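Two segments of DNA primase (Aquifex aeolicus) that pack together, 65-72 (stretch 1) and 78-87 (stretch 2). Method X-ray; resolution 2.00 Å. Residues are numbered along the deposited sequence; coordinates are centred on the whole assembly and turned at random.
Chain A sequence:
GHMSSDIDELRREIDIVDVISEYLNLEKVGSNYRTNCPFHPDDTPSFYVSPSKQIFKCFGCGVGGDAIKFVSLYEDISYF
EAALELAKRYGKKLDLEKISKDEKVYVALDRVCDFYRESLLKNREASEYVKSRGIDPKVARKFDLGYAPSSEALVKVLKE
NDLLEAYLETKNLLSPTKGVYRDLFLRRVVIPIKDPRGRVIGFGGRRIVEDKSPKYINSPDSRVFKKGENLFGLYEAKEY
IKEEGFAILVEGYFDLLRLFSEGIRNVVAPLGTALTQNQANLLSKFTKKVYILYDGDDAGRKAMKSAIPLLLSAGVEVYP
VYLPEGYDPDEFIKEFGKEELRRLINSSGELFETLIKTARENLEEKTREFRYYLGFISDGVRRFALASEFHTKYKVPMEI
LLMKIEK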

# COMPACT_ATOMS: atom_id res chain seq x y z
N GLY A 65 -12.14 -10.40 -3.82
CA GLY A 65 -11.42 -11.59 -3.41
C GLY A 65 -11.32 -12.66 -4.48
O GLY A 65 -11.58 -12.41 -5.67
N ASP A 66 -10.93 -13.87 -4.07
CA ASP A 66 -10.80 -14.98 -5.01
C ASP A 66 -12.12 -15.74 -5.16
O ASP A 66 -13.18 -15.32 -4.64
CB ASP A 66 -9.61 -15.92 -4.65
CG ASP A 66 -9.82 -16.68 -3.33
OD1 ASP A 66 -10.94 -16.65 -2.78
OD2 ASP A 66 -8.92 -17.35 -2.76
N ALA A 67 -12.07 -16.83 -5.91
CA ALA A 67 -13.25 -17.62 -6.20
C ALA A 67 -13.85 -18.28 -4.96
O ALA A 67 -15.06 -18.26 -4.76
CB ALA A 67 -12.93 -18.67 -7.27
N ILE A 68 -13.00 -18.88 -4.12
CA ILE A 68 -13.50 -19.50 -2.90
C ILE A 68 -14.24 -18.47 -2.04
O ILE A 68 -15.30 -18.76 -1.45
CB ILE A 68 -12.34 -20.09 -2.07
CG1 ILE A 68 -11.68 -21.27 -2.83
CG2 ILE A 68 -12.85 -20.52 -0.67
CD1 ILE A 68 -10.33 -21.72 -2.24
N LYS A 69 -13.65 -17.29 -1.94
CA LYS A 69 -14.21 -16.22 -1.14
C LYS A 69 -15.57 -15.79 -1.69
O LYS A 69 -16.50 -15.53 -0.92
CB LYS A 69 -13.25 -15.03 -1.10
CG LYS A 69 -13.88 -13.78 -0.54
CD LYS A 69 -12.83 -12.94 0.16
CE LYS A 69 -13.47 -11.94 1.08
NZ LYS A 69 -12.70 -10.67 1.03
N PHE A 70 -15.71 -15.72 -3.02
CA PHE A 70 -17.03 -15.42 -3.59
C PHE A 70 -18.09 -16.42 -3.08
O PHE A 70 -19.18 -16.03 -2.65
CB PHE A 70 -17.03 -15.41 -5.13
CG PHE A 70 -18.41 -15.19 -5.71
CD1 PHE A 70 -18.94 -13.89 -5.83
CD2 PHE A 70 -19.21 -16.27 -6.04
CE1 PHE A 70 -20.23 -13.68 -6.32
CE2 PHE A 70 -20.52 -16.07 -6.55
CZ PHE A 70 -21.02 -14.78 -6.67
N VAL A 71 -17.78 -17.70 -3.16
CA VAL A 71 -18.73 -18.73 -2.75
C VAL A 71 -19.05 -18.58 -1.26
O VAL A 71 -20.23 -18.65 -0.85
CB VAL A 71 -18.24 -20.17 -3.10
CG1 VAL A 71 -19.19 -21.24 -2.54
CG2 VAL A 71 -18.07 -20.31 -4.60
N SER A 72 -18.01 -18.32 -0.46
CA SER A 72 -18.19 -18.08 0.98
C SER A 72 -19.20 -16.97 1.24
O SER A 72 -20.04 -17.08 2.16
CB SER A 72 -16.85 -17.70 1.64
OG SER A 72 -17.02 -17.49 3.02
N SER A 78 -18.07 -20.22 5.78
CA SER A 78 -16.69 -19.83 5.98
C SER A 78 -15.87 -20.04 4.70
O SER A 78 -16.22 -20.86 3.83
CB SER A 78 -16.07 -20.62 7.13
OG SER A 78 -15.71 -21.90 6.68
N TYR A 79 -14.78 -19.33 4.61
CA TYR A 79 -13.87 -19.50 3.49
C TYR A 79 -13.56 -20.99 3.26
O TYR A 79 -13.70 -21.50 2.13
CB TYR A 79 -12.60 -18.68 3.74
CG TYR A 79 -11.65 -18.68 2.59
CD1 TYR A 79 -11.73 -17.70 1.59
CD2 TYR A 79 -10.66 -19.65 2.48
CE1 TYR A 79 -10.85 -17.71 0.50
CE2 TYR A 79 -9.80 -19.68 1.40
CZ TYR A 79 -9.89 -18.70 0.42
OH TYR A 79 -9.00 -18.74 -0.63
N PHE A 80 -13.16 -21.69 4.32
CA PHE A 80 -12.78 -23.10 4.19
C PHE A 80 -13.94 -24.08 3.98
O PHE A 80 -13.80 -25.10 3.27
CB PHE A 80 -11.89 -23.53 5.35
CG PHE A 80 -10.54 -22.86 5.34
CD1 PHE A 80 -9.67 -23.03 4.25
CD2 PHE A 80 -10.12 -22.08 6.41
CE1 PHE A 80 -8.42 -22.42 4.23
CE2 PHE A 80 -8.87 -21.44 6.38
CZ PHE A 80 -8.01 -21.64 5.30
N GLU A 81 -15.11 -23.74 4.53
CA GLU A 81 -16.35 -24.39 4.11
C GLU A 81 -16.60 -24.24 2.59
O GLU A 81 -16.95 -25.21 1.91
CB GLU A 81 -17.55 -23.85 4.91
CG GLU A 81 -17.65 -24.40 6.33
CD GLU A 81 -18.79 -23.79 7.15
OE1 GLU A 81 -19.00 -22.55 7.12
OE2 GLU A 81 -19.48 -24.56 7.87
N ALA A 82 -16.42 -23.04 2.07
CA ALA A 82 -16.56 -22.79 0.62
C ALA A 82 -15.50 -23.56 -0.15
O ALA A 82 -15.77 -24.10 -1.23
CB ALA A 82 -16.44 -21.29 0.32
N ALA A 83 -14.28 -23.58 0.40
CA ALA A 83 -13.20 -24.36 -0.18
C ALA A 83 -13.59 -25.85 -0.34
O ALA A 83 -13.33 -26.46 -1.38
CB ALA A 83 -11.95 -24.21 0.64
N LEU A 84 -14.24 -26.41 0.67
CA LEU A 84 -14.62 -27.82 0.65
C LEU A 84 -15.70 -28.06 -0.39
O LEU A 84 -15.68 -29.08 -1.08
CB LEU A 84 -15.12 -28.29 2.03
CG LEU A 84 -15.40 -29.80 2.21
CD1 LEU A 84 -14.29 -30.69 1.65
CD2 LEU A 84 -15.65 -30.14 3.68
N GLU A 85 -16.63 -27.13 -0.50
CA GLU A 85 -17.70 -27.26 -1.48
C GLU A 85 -17.13 -27.22 -2.91
O GLU A 85 -17.55 -28.03 -3.76
CB GLU A 85 -18.75 -26.17 -1.27
CG GLU A 85 -19.94 -26.25 -2.22
CD GLU A 85 -20.80 -27.49 -2.01
OE1 GLU A 85 -20.66 -28.17 -0.95
OE2 GLU A 85 -21.63 -27.78 -2.92
N LEU A 86 -16.17 -26.32 -3.16
CA LEU A 86 -15.52 -26.24 -4.47
C LEU A 86 -14.61 -27.44 -4.77
O LEU A 86 -14.51 -27.89 -5.91
CB LEU A 86 -14.72 -24.93 -4.62
CG LEU A 86 -15.59 -23.70 -4.82
CD1 LEU A 86 -14.77 -22.45 -4.99
CD2 LEU A 86 -16.61 -23.88 -5.98
N ALA A 87 -13.94 -27.95 -3.74
CA ALA A 87 -13.07 -29.11 -3.92
C ALA A 87 -13.87 -30.32 -4.40
O ALA A 87 -13.42 -31.03 -5.29
CB ALA A 87 -12.28 -29.43 -2.62

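The helices 67-72 and 79-87 cross steeply, with 107° between their N-to-C directions and a closest axial approach of 7.9 Å. Small residues lie where the helices come close: the CA atoms of Ser-72 and Ala-82 are 5.0 Å apart, and those of Ile-68 and Ala-83 5.6 Å. The CB of Ala-82 comes within 3.3 Å of the backbone O of Ile-68 and 3.4 Å of the N of Ser-72, so its methyl group packs directly on the first helix's backbone.

Ile-68 is the knob of this contact, seated among Tyr-79, Ala-82, Ala-83 and Leu-86. Its CA-to-CB bond points toward the second helix, and its side chain is in the mt conformation (chi1 -66°, chi2 167°). CG2 enters the hole, 3.1 Å from Tyr-79 O, 3.8 Å from Ala-82 CB and 4.0 Å from Ala-83 CB. The same methyl lies 3.5 Å from the centroid of the Tyr-79 ring and only 7° off the ring normal, the geometry of a CH-pi contact over the face. On the other branch, CG1 of Ile-68 is 4.0 Å from Leu-86 CD1.

The Tyr-79 side chain explains how a sideways CA-to-CB bond can still serve this interface. With chi1 at -174° (t) and chi2 at 90°, the ring extends along the first helix and its end comes nearer, reaching the helix start. There the hydroxyl OH donates a hydrogen bond to Asp-66 OD2 at 2.5 Å, a short separation. Asp-66, with chi1 at 67° (p), also turns its carboxylate back over its own helix, where OD1 accepts from Lys-69 N at 2.9 Å with an N-H...acceptor angle of 161°. One carboxylate thus caps the first helix and anchors the tyrosine of the second.

The second helix has a comparable cap. Ser-78, also p (chi1 79°), places OG 2.9 Å from Glu-81 N, which donates to it at 162°; in return Ser-78 N donates to Glu-81 OE1 at 2.8 Å and a nearly linear 176°. This reciprocal pairing occurs while the Ser-78 CA-to-CB bond points away from the first helix. Ser-72 OG approaches Tyr-79 N to 3.3 Å, but the poor angle excludes a hydrogen bond.

Leu-86, in the mt conformation (chi1 -74°, chi2 -179°), extends CD1 to 3.8 Å from Ile-68 CA and 4.0 Å from Val-71 CG2. Val-71, with chi1 at 175° (t), divides its methyls between two partners: CG2 meets that leucine, while CG1 lies 4.0 Å from Ala-82 CB.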